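Local coordinates for HD superfamily hydrolase (Clostridium acetobutylicum ATCC 824, PDB 3CCG), which probably hydrolyses diadenosine tetraphosphate symmetrically to two ADP, using a two-iron centre of the HD-domain superfamily, at residues 18-23 and 51-56; 89-94 and 104-109. All blocks are in the same frame, centred on the assembly; numbering follows the deposited sequence.

Interaction 1 of 2, residues 18-23 and 51-56; sequences EKRYKH and VHDCAK. With FE (Fe (III) ion), chain C; FE (Fe (III) ion), chain B; PO4 (phosphate ion), chain D.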
# COMPACT_ATOMS: atom_id res chain seq x y z
N GLU A 18 -7.00 27.72 19.72
CA GLU A 18 -8.39 27.43 20.07
C GLU A 18 -9.08 26.33 19.28
O GLU A 18 -9.71 25.46 19.88
CB GLU A 18 -9.22 28.74 19.99
CG GLU A 18 -10.73 28.51 20.15
N LYS A 19 -9.03 26.39 17.97
CA LYS A 19 -9.78 25.47 17.15
C LYS A 19 -9.29 24.02 17.35
O LYS A 19 -10.11 23.10 17.59
CB LYS A 19 -9.68 25.89 15.70
CG LYS A 19 -10.66 25.26 14.76
N ARG A 20 -7.97 23.84 17.28
CA ARG A 20 -7.39 22.47 17.36
C ARG A 20 -7.50 21.93 18.80
O ARG A 20 -7.64 20.71 18.99
CB ARG A 20 -5.99 22.46 16.81
CG ARG A 20 -5.36 21.08 16.67
CD ARG A 20 -6.10 20.19 15.69
NE ARG A 20 -5.85 20.57 14.31
CZ ARG A 20 -6.23 19.83 13.28
NH1 ARG A 20 -6.84 18.68 13.52
NH2 ARG A 20 -5.99 20.22 12.05
N TYR A 21 -7.46 22.81 19.81
CA TYR A 21 -7.67 22.41 21.18
C TYR A 21 -9.11 21.93 21.36
O TYR A 21 -9.38 20.88 21.95
CB TYR A 21 -7.35 23.54 22.18
CG TYR A 21 -7.72 23.22 23.60
CD1 TYR A 21 -7.01 22.30 24.33
CD2 TYR A 21 -8.81 23.83 24.22
CE1 TYR A 21 -7.35 21.99 25.63
CE2 TYR A 21 -9.16 23.51 25.50
CZ TYR A 21 -8.43 22.60 26.20
OH TYR A 21 -8.76 22.27 27.47
N LYS A 22 -10.06 22.68 20.79
CA LYS A 22 -11.46 22.25 20.86
C LYS A 22 -11.64 20.87 20.19
O LYS A 22 -12.34 20.02 20.73
CB LYS A 22 -12.42 23.29 20.26
CG LYS A 22 -13.90 22.89 20.35
N HIS A 23 -11.03 20.68 19.02
CA HIS A 23 -11.01 19.36 18.31
C HIS A 23 -10.55 18.27 19.27
O HIS A 23 -11.15 17.21 19.37
CB HIS A 23 -10.14 19.38 17.01
CG HIS A 23 -9.62 18.03 16.51
ND1 HIS A 23 -10.40 17.10 15.84
CD2 HIS A 23 -8.35 17.54 16.47
CE1 HIS A 23 -9.65 16.06 15.51
NE2 HIS A 23 -8.39 16.31 15.86
N VAL A 51 -4.51 14.12 24.33
CA VAL A 51 -3.16 14.52 23.93
C VAL A 51 -2.70 14.02 22.57
O VAL A 51 -1.61 14.35 22.13
CB VAL A 51 -2.13 14.10 25.00
CG1 VAL A 51 -2.58 14.56 26.41
CG2 VAL A 51 -1.91 12.63 24.99
N HIS A 52 -3.58 13.36 21.85
CA HIS A 52 -3.17 12.66 20.61
C HIS A 52 -2.53 13.62 19.60
O HIS A 52 -1.65 13.18 18.85
CB HIS A 52 -4.34 11.92 19.95
CG HIS A 52 -5.24 12.81 19.18
ND1 HIS A 52 -6.18 13.66 19.74
CD2 HIS A 52 -5.33 13.00 17.84
CE1 HIS A 52 -6.80 14.31 18.77
NE2 HIS A 52 -6.29 13.95 17.61
N ASP A 53 -2.98 14.87 19.57
CA ASP A 53 -2.52 15.84 18.55
C ASP A 53 -1.52 16.82 19.20
O ASP A 53 -1.35 17.91 18.68
CB ASP A 53 -3.67 16.59 17.85
CG ASP A 53 -4.01 16.05 16.52
OD1 ASP A 53 -3.34 15.17 15.97
OD2 ASP A 53 -5.03 16.52 15.96
N CYS A 54 -0.90 16.47 20.31
CA CYS A 54 -0.02 17.41 21.00
C CYS A 54 1.13 17.98 20.11
O CYS A 54 1.69 19.09 20.40
CB CYS A 54 0.46 16.86 22.36
SG CYS A 54 1.59 15.49 22.25
N ALA A 55 1.54 17.23 19.08
CA ALA A 55 2.64 17.64 18.18
C ALA A 55 2.12 18.14 16.84
O ALA A 55 2.89 18.44 15.96
CB ALA A 55 3.59 16.48 17.92
N LYS A 56 0.80 18.28 16.73
CA LYS A 56 0.18 18.64 15.45
C LYS A 56 0.64 19.97 14.83
O LYS A 56 0.72 20.06 13.60
CB LYS A 56 -1.36 18.68 15.64
CG LYS A 56 -2.18 19.11 14.36
CD LYS A 56 -2.03 18.09 13.33
CE LYS A 56 -3.01 18.36 12.14
NZ LYS A 56 -3.11 17.29 11.18
FE FE C . -6.74 14.85 15.30
FE FE B . -3.68 13.97 14.19
P PO4 D . -5.86 15.62 12.29
O1 PO4 D . -4.47 15.67 13.09
O2 PO4 D . -6.22 14.25 11.66
O3 PO4 D . -5.87 16.75 11.27
O4 PO4 D . -6.99 15.88 13.19
O HOH W 1 -5.61 13.66 14.81
O HOH W 2 -4.09 12.90 12.43
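R20 turns one face of its guanidinium to the aliphatic end of K56: K56 CE lies over that face, offset toward the rim, 3.5 Å from R20 NH2. The R20 chain leaves the helix with CG anti to the backbone N (chi1 -172°), then bends at chi2 and chi3, and NH1 comes within 2.8 Å of phosphate O4, which lies near the guanidinium plane. K56 reaches the same anion from the loop side: NZ donates hydrogen bonds to phosphate O1 and O3, both at 2.8 Å. Two cationic ends, R20 NH2 and K56 NZ, thus sit 4.2 Å apart, a closeness that the phosphate they share probably helps to offset.

Deeper in, H23 and H52 approach the iron of chain C from different directions, their ring planes 68° apart. H23 NE2 binds that iron at 2.3 Å, and H52 NE2 is another ligand at 2.5 Å. The H23 ring is fixed on its far side by a hydrogen bond from ND1 to E133, and H52 ND1 bonds to the carbonyl of G49. D53 crosses H23 at about a right angle and bridges the metals: OD2 binds the iron of chain C, while OD1 takes the iron of chain B at 2.2 Å. D130 is a further ligand of the iron of chain C; H86 and H112 join D53 at that of chain B.

H23, H52, D53 and D130 form the H...HD...D signature that names the HD domain. Phosphate, probably from the crystallisation liquor, binds both irons through O4 and O1. The irons, R20 and K56 together hold this anion, which probably marks where a substrate phosphoryl group would bind, consistent with hydrolysis of a nucleoside polyphosphate.

Interaction 2 of 2, residues 89-94 and 104-109; sequences AGRILA and DVLNAI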
# COMPACT_ATOMS: atom_id res chain seq x y z
N ALA A 89 5.77 11.94 16.87
CA ALA A 89 6.34 13.08 17.63
C ALA A 89 5.46 13.30 18.87
O ALA A 89 5.96 13.55 19.94
CB ALA A 89 6.48 14.39 16.79
N GLY A 90 4.15 13.13 18.71
CA GLY A 90 3.23 13.26 19.84
C GLY A 90 3.45 12.21 20.90
O GLY A 90 3.34 12.50 22.08
N ARG A 91 3.74 10.99 20.47
CA ARG A 91 4.10 9.93 21.43
C ARG A 91 5.31 10.35 22.23
O ARG A 91 5.36 10.22 23.48
CB ARG A 91 4.35 8.63 20.72
CG ARG A 91 4.95 7.53 21.55
CD ARG A 91 5.52 6.33 20.78
NE ARG A 91 6.08 5.43 21.76
CZ ARG A 91 5.58 4.26 22.10
NH1 ARG A 91 4.54 3.78 21.47
NH2 ARG A 91 6.19 3.56 23.05
N ILE A 92 6.30 10.89 21.53
CA ILE A 92 7.54 11.31 22.19
C ILE A 92 7.30 12.44 23.17
O ILE A 92 7.82 12.45 24.31
CB ILE A 92 8.60 11.69 21.14
CG1 ILE A 92 9.04 10.46 20.42
CG2 ILE A 92 9.81 12.36 21.80
CD1 ILE A 92 9.92 10.79 19.14
N LEU A 93 6.51 13.44 22.78
CA LEU A 93 6.21 14.53 23.69
C LEU A 93 5.39 14.00 24.89
O LEU A 93 5.59 14.37 26.04
CB LEU A 93 5.44 15.67 23.02
CG LEU A 93 6.17 16.38 21.90
CD1 LEU A 93 5.29 17.48 21.33
CD2 LEU A 93 7.49 16.93 22.37
N ALA A 94 4.40 13.15 24.62
CA ALA A 94 3.55 12.60 25.69
C ALA A 94 4.44 11.88 26.74
O ALA A 94 4.24 12.03 27.94
CB ALA A 94 2.56 11.65 25.09
N ASP A 104 0.00 1.43 26.00
CA ASP A 104 -1.16 1.40 25.12
C ASP A 104 -1.51 2.85 24.72
O ASP A 104 -1.74 3.12 23.55
CB ASP A 104 -2.34 0.74 25.84
CG ASP A 104 -3.43 0.29 24.94
OD1 ASP A 104 -3.28 0.20 23.69
OD2 ASP A 104 -4.51 -0.04 25.49
N VAL A 105 -1.56 3.76 25.68
CA VAL A 105 -1.80 5.19 25.37
C VAL A 105 -0.77 5.68 24.39
O VAL A 105 -1.12 6.34 23.41
CB VAL A 105 -1.79 6.03 26.62
CG1 VAL A 105 -1.76 7.55 26.36
CG2 VAL A 105 -2.98 5.67 27.52
N LEU A 106 0.49 5.40 24.63
CA LEU A 106 1.53 5.90 23.73
C LEU A 106 1.33 5.32 22.31
O LEU A 106 1.49 6.05 21.31
CB LEU A 106 2.92 5.58 24.29
CG LEU A 106 3.24 6.29 25.58
CD1 LEU A 106 4.60 5.74 26.11
CD2 LEU A 106 3.25 7.81 25.43
N ASN A 107 1.03 4.03 22.19
CA ASN A 107 0.76 3.45 20.88
C ASN A 107 -0.44 4.13 20.18
O ASN A 107 -0.44 4.40 18.96
CB ASN A 107 0.48 1.94 20.94
CG ASN A 107 1.72 1.13 21.20
OD1 ASN A 107 2.83 1.56 20.88
ND2 ASN A 107 1.55 -0.06 21.81
N ALA A 108 -1.51 4.37 20.93
CA ALA A 108 -2.71 4.98 20.38
C ALA A 108 -2.38 6.37 19.79
O ALA A 108 -2.89 6.75 18.76
CB ALA A 108 -3.77 5.07 21.44
N ILE A 109 -1.53 7.13 20.48
CA ILE A 109 -1.11 8.43 19.98
C ILE A 109 -0.22 8.23 18.74
O ILE A 109 -0.44 8.82 17.69
CB ILE A 109 -0.32 9.18 21.05
CG1 ILE A 109 -1.15 9.43 22.31
CG2 ILE A 109 0.21 10.47 20.52
CD1 ILE A 109 -0.29 9.92 23.52
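R91 stretches across L106 at about a right angle and places its guanidinium flat over L106 CB, which lies under the centre of the group, 3.7 Å from CZ. CG stands anti to the backbone N (chi1 170°), and the chain, extended from CG to NE, gives the reach that carries the charged end past L106 to N107. There NH1 donates to N107 OD1 at 2.9 Å; the acceptor lies in the guanidinium plane, but the N-H...O angle of 135° makes the bond clearly bent. NH1 also forms a salt bridge with E110, just beyond the segment. This polar margin, where R91 and N107 are partly exposed, is the solvent side.

Close apolar packing lies on the buried side. I109 CG2 rests against the backbone of G90 and R91, 3.6 Å from R91 N, where G90 has no side chain to hold the helices apart. I109 CD1 meets A94 CB at 3.7 Å, and L106 CD2 touches the same methyl at 3.9 Å, so A94 fits against two branched side chains.

The segments run roughly antiparallel, at 148°, with axes 8.5 Å apart. Around this pair, helix 42-51 packs against V105 and I109, helix 121-132 covers A108, and helix 60-69 lies against A89 and I92.

In the fold
Interaction 1 closes before interaction 2 opens along the chain, and their centres are 14 Å apart within one all-helical HD domain. Interaction 1 joins helix 5-38 to the loop after helix 42-51; interaction 2 pairs helices 87-98 and 103-110. The two touch directly: C54 and A55 rest on the backbone of G90, while I109 meets V51 and the carbonyl of H52. Segment 51-56, which carries H52 and D53, is therefore backed by the helix pair on one side and faces helix 5-38 on another. The side chain of I109 is about 8 Å from an iron, and its carbonyl accepts a bond from H112, linking the packed helices to the metal centre.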